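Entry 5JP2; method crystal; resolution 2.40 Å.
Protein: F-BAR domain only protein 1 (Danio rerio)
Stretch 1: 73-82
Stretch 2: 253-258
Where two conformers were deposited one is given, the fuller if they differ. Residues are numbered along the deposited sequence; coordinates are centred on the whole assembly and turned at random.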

ATOM      1  N   VAL B  73      -7.343   6.733  13.251  1.00 41.44           N
ATOM      2  CA  VAL B  73      -6.449   7.653  13.934  1.00 53.28           C
ATOM      3  C   VAL B  73      -5.321   8.058  13.006  1.00 60.20           C
ATOM      4  O   VAL B  73      -5.006   7.361  12.041  1.00 57.76           O
ATOM      5  CB  VAL B  73      -5.872   7.048  15.226  1.00 62.29           C
ATOM      6  CG1 VAL B  73      -6.976   6.732  16.203  1.00 55.16           C
ATOM      7  CG2 VAL B  73      -5.108   5.804  14.902  1.00 52.47           C
ATOM      8  N   ASN B  74      -4.705   9.198  13.329  0.50 91.51           N
ATOM      9  CA  ASN B  74      -3.629   9.791  12.534  0.50 76.99           C
ATOM     10  C   ASN B  74      -4.053   9.958  11.079  0.50 74.90           C
ATOM     11  O   ASN B  74      -3.325   9.611  10.150  0.50 70.13           O
ATOM     12  CB  ASN B  74      -2.341   8.975  12.639  0.50 76.25           C
ATOM     13  CG  ASN B  74      -1.139   9.716  12.090  0.50 83.02           C
ATOM     14  OD1 ASN B  74      -1.117  10.945  12.061  0.50 99.83           O
ATOM     15  ND2 ASN B  74      -0.139   8.971  11.639  0.50 72.79           N
ATOM     16  N   ILE B  75      -5.249  10.506  10.883  1.00 65.70           N
ATOM     17  CA  ILE B  75      -5.846  10.617   9.565  1.00 60.38           C
ATOM     18  C   ILE B  75      -5.714  12.016   8.986  1.00 59.04           C
ATOM     19  O   ILE B  75      -6.371  12.331   7.998  1.00 63.03           O
ATOM     20  CB  ILE B  75      -7.308  10.175   9.604  1.00 73.95           C
ATOM     21  CG1 ILE B  75      -8.062  10.988  10.643  1.00 57.89           C
ATOM     22  CG2 ILE B  75      -7.383   8.704   9.944  1.00 78.19           C
ATOM     23  CD1 ILE B  75      -9.529  10.801  10.573  1.00 70.98           C
ATOM     24  N   SER B  76      -4.952  12.892   9.634  1.00 74.35           N
ATOM     25  CA  SER B  76      -4.744  14.233   9.108  1.00 64.60           C
ATOM     26  C   SER B  76      -4.198  14.226   7.684  1.00 45.12           C
ATOM     27  O   SER B  76      -4.457  15.166   6.939  1.00 51.38           O
ATOM     28  CB  SER B  76      -3.815  15.015  10.021  1.00 51.94           C
ATOM     29  OG  SER B  76      -2.558  14.382  10.090  1.00 72.95           O
ATOM     30  N   ARG B  77      -3.453  13.199   7.292  1.00 48.75           N
ATOM     31  CA  ARG B  77      -2.863  13.139   5.964  1.00 44.32           C
ATOM     32  C   ARG B  77      -3.814  12.613   4.900  1.00 48.27           C
ATOM     33  O   ARG B  77      -3.445  12.591   3.728  1.00 59.77           O
ATOM     34  CB  ARG B  77      -1.602  12.271   5.964  1.00 85.50           C
ATOM     35  CG  ARG B  77      -0.370  12.907   6.596  1.00 90.25           C
ATOM     36  CD  ARG B  77       0.844  12.023   6.378  1.00 82.91           C
ATOM     37  NE  ARG B  77       2.084  12.608   6.871  1.00 90.71           N
ATOM     38  CZ  ARG B  77       3.291  12.252   6.442  1.00109.45           C
ATOM     39  NH1 ARG B  77       3.419  11.322   5.501  1.00 82.76           N
ATOM     40  NH2 ARG B  77       4.373  12.832   6.941  1.00114.20           N
ATOM     41  N   VAL B  78      -5.009  12.190   5.259  1.00 42.46           N
ATOM     42  CA  VAL B  78      -5.944  11.625   4.298  1.00 39.01           C
ATOM     43  C   VAL B  78      -6.850  12.718   3.759  1.00 38.28           C
ATOM     44  O   VAL B  78      -7.407  13.514   4.517  1.00 46.80           O
ATOM     45  CB  VAL B  78      -6.757  10.484   4.921  1.00 42.84           C
ATOM     46  CG1 VAL B  78      -7.747   9.937   3.918  1.00 48.07           C
ATOM     47  CG2 VAL B  78      -5.825   9.399   5.347  1.00 36.77           C
ATOM     48  N   ASP B  79      -6.965  12.779   2.441  1.00 42.43           N
ATOM     49  CA  ASP B  79      -7.775  13.808   1.808  1.00 51.61           C
ATOM     50  C   ASP B  79      -9.254  13.440   1.766  1.00 50.92           C
ATOM     51  O   ASP B  79     -10.105  14.327   1.861  1.00 49.95           O
ATOM     52  CB  ASP B  79      -7.257  14.080   0.394  1.00 42.31           C
ATOM     53  CG  ASP B  79      -5.845  14.628   0.381  1.00 40.55           C
ATOM     54  OD1 ASP B  79      -5.413  15.245   1.378  1.00 44.57           O
ATOM     55  OD2 ASP B  79      -5.164  14.450  -0.645  1.00 52.49           O
ATOM     56  N   HIS B  80      -9.590  12.158   1.615  1.00 53.58           N
ATOM     57  CA  HIS B  80     -10.964  11.771   1.316  1.00 54.50           C
ATOM     58  C   HIS B  80     -11.252  10.343   1.765  1.00 67.62           C
ATOM     59  O   HIS B  80     -10.407   9.459   1.625  1.00 59.41           O
ATOM     60  CB  HIS B  80     -11.237  11.909  -0.183  1.00 67.34           C
ATOM     61  CG  HIS B  80     -12.676  11.754  -0.551  1.00 84.57           C
ATOM     62  ND1 HIS B  80     -13.688  12.411   0.114  1.00100.38           N
ATOM     63  CD2 HIS B  80     -13.274  11.025  -1.522  1.00 90.23           C
ATOM     64  CE1 HIS B  80     -14.849  12.090  -0.428  1.00 94.30           C
ATOM     65  NE2 HIS B  80     -14.625  11.250  -1.422  1.00103.74           N
ATOM     66  N   PHE B  81     -12.467  10.120   2.267  1.00 66.67           N
ATOM     67  CA  PHE B  81     -12.924   8.826   2.762  1.00 40.55           C
ATOM     68  C   PHE B  81     -14.198   8.397   2.060  1.00 39.08           C
ATOM     69  O   PHE B  81     -15.097   9.210   1.849  1.00 63.76           O
ATOM     70  CB  PHE B  81     -13.244   8.868   4.245  1.00 42.81           C
ATOM     71  CG  PHE B  81     -12.101   9.235   5.108  1.00 46.93           C
ATOM     72  CD1 PHE B  81     -11.255   8.266   5.598  1.00 50.50           C
ATOM     73  CD2 PHE B  81     -11.894  10.549   5.471  1.00 70.95           C
ATOM     74  CE1 PHE B  81     -10.202   8.602   6.419  1.00 62.52           C
ATOM     75  CE2 PHE B  81     -10.845  10.894   6.289  1.00 68.71           C
ATOM     76  CZ  PHE B  81      -9.998   9.919   6.769  1.00 62.31           C
ATOM     77  N   LEU B  82     -14.297   7.106   1.746  1.00 34.95           N
ATOM     78  CA  LEU B  82     -15.534   6.499   1.267  1.00 29.36           C
ATOM     79  C   LEU B  82     -15.893   5.305   2.135  1.00 32.41           C
ATOM     80  O   LEU B  82     -15.543   4.164   1.817  1.00 31.61           O
ATOM     81  CB  LEU B  82     -15.439   6.079  -0.193  1.00 37.16           C
ATOM     82  CG  LEU B  82     -15.548   7.223  -1.193  1.00 78.13           C
ATOM     83  CD1 LEU B  82     -15.443   6.696  -2.609  1.00111.27           C
ATOM     84  CD2 LEU B  82     -16.856   7.957  -0.983  1.00 87.20           C
ATOM     85  N   SER B 253       2.063   1.811   7.330  1.00 30.48           N
ATOM     86  CA  SER B 253       1.283   2.452   6.295  1.00 28.76           C
ATOM     87  C   SER B 253       2.036   3.674   5.786  1.00 34.55           C
ATOM     88  O   SER B 253       2.832   4.274   6.506  1.00 42.76           O
ATOM     89  CB  SER B 253      -0.098   2.843   6.812  1.00 29.96           C
ATOM     90  OG  SER B 253      -0.043   4.035   7.553  1.00 37.99           O
ATOM     91  N   LEU B 254       1.821   4.013   4.522  1.00 31.69           N
ATOM     92  CA  LEU B 254       2.421   5.233   4.006  1.00 27.73           C
ATOM     93  C   LEU B 254       1.646   6.463   4.446  1.00 40.43           C
ATOM     94  O   LEU B 254       2.246   7.480   4.800  1.00 40.08           O
ATOM     95  CB  LEU B 254       2.518   5.176   2.487  1.00 28.34           C
ATOM     96  CG  LEU B 254       3.325   3.994   1.970  1.00 30.65           C
ATOM     97  CD1 LEU B 254       3.243   3.868   0.470  1.00 26.31           C
ATOM     98  CD2 LEU B 254       4.753   4.155   2.426  1.00 29.87           C
ATOM     99  N   SER B 255       0.318   6.385   4.453  1.00 46.04           N
ATOM    100  CA  SER B 255      -0.488   7.539   4.828  1.00 28.90           C
ATOM    101  C   SER B 255      -0.326   7.900   6.290  1.00 35.87           C
ATOM    102  O   SER B 255      -0.509   9.061   6.662  1.00 46.91           O
ATOM    103  CB  SER B 255      -1.956   7.270   4.532  1.00 36.27           C
ATOM    104  OG  SER B 255      -2.414   6.151   5.259  1.00 37.51           O
ATOM    105  N   GLY B 256      -0.007   6.936   7.134  1.00 33.22           N
ATOM    106  CA  GLY B 256      -0.005   7.153   8.557  1.00 40.88           C
ATOM    107  C   GLY B 256      -1.286   6.733   9.231  1.00 43.54           C
ATOM    108  O   GLY B 256      -1.323   6.661  10.460  1.00 47.52           O
ATOM    109  N   LEU B 257      -2.335   6.484   8.455  1.00 49.37           N
ATOM    110  CA  LEU B 257      -3.616   6.053   8.988  1.00 47.93           C
ATOM    111  C   LEU B 257      -3.469   4.763   9.784  1.00 44.09           C
ATOM    112  O   LEU B 257      -2.674   3.884   9.449  1.00 43.32           O
ATOM    113  CB  LEU B 257      -4.619   5.868   7.851  1.00 32.94           C
ATOM    114  CG  LEU B 257      -6.018   5.333   8.159  1.00 33.00           C
ATOM    115  CD1 LEU B 257      -6.971   5.898   7.180  1.00 31.40           C
ATOM    116  CD2 LEU B 257      -6.080   3.832   8.063  1.00 55.54           C
ATOM    117  N   ASP B 258      -4.247   4.659  10.857  1.00 46.21           N
ATOM    118  CA  ASP B 258      -4.277   3.459  11.677  1.00 37.77           C
ATOM    119  C   ASP B 258      -5.699   3.264  12.196  1.00 33.85           C
ATOM    120  O   ASP B 258      -6.522   4.178  12.152  1.00 33.27           O
ATOM    121  CB  ASP B 258      -3.271   3.565  12.826  1.00 40.97           C
ATOM    122  CG  ASP B 258      -2.770   2.228  13.284  1.00 54.23           C
ATOM    123  OD1 ASP B 258      -3.256   1.197  12.790  1.00 39.07           O
ATOM    124  OD2 ASP B 258      -1.895   2.210  14.162  1.00 57.95           O
TER

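How do the two backbones meet? Val73 and Asp258 form an antiparallel, hydrogen-bonded bridge, their CA atoms 5.2 Å apart. Val73 N donates to Asp258 O at 2.9 Å, nearly straight at 166°, and Asp258 N returns a bond to Val73 O at 3.0 Å. Beyond this pair the first stretch leaves strand geometry: Asn74 has positive phi and psi, and a type I turn runs from Ile75 to Val78, closed by Val78 N bonding to Ile75 O at 3.1 Å.

What keeps the second stretch in shape to receive it? Ser253 and Ser255 use their short hydroxyl side chains to tie up local backbone: Gly256 N donates to Ser253 OG at 2.9 Å, and Leu257 N to Ser255 OG at 3.2 Å. Gly256 fits its place for two reasons. At its phi of 96° a CB would jam against the preceding carbonyl oxygen, and it would also lie 2.8 Å from Asn74 ND2, a clash.

Which polar side chains reach across? Asn74, its CB directed toward the second stretch, brings ND2 to within 2.9 Å of Gly256 O, a weak hydrogen bond at 128°. The CA-to-CB bond of Arg77 also points toward the second stretch, and the aliphatic part of its extended chain packs on the backbone, with CD 3.3 Å from Ser255 O.

Where is the apolar contact? It gathers at the buried Leu257, whose CD1 lies 4.0 Å from Ile75 CG2, 4.1 Å from Val78 CG2 and 4.3 Å from Phe81 CE1, the last approach being at the ring edge. Aliphatic side chains and an aromatic ring suit this packing, since none of them leaves a polar group in need of a partner. Within the bridge pair, where both side chains lie on the same face, Val73 CG2 rests 3.6 Å from Asp258 CB, while the Asp258 carboxylate leads away. Altogether the contact buries 400 Å², both sides summed.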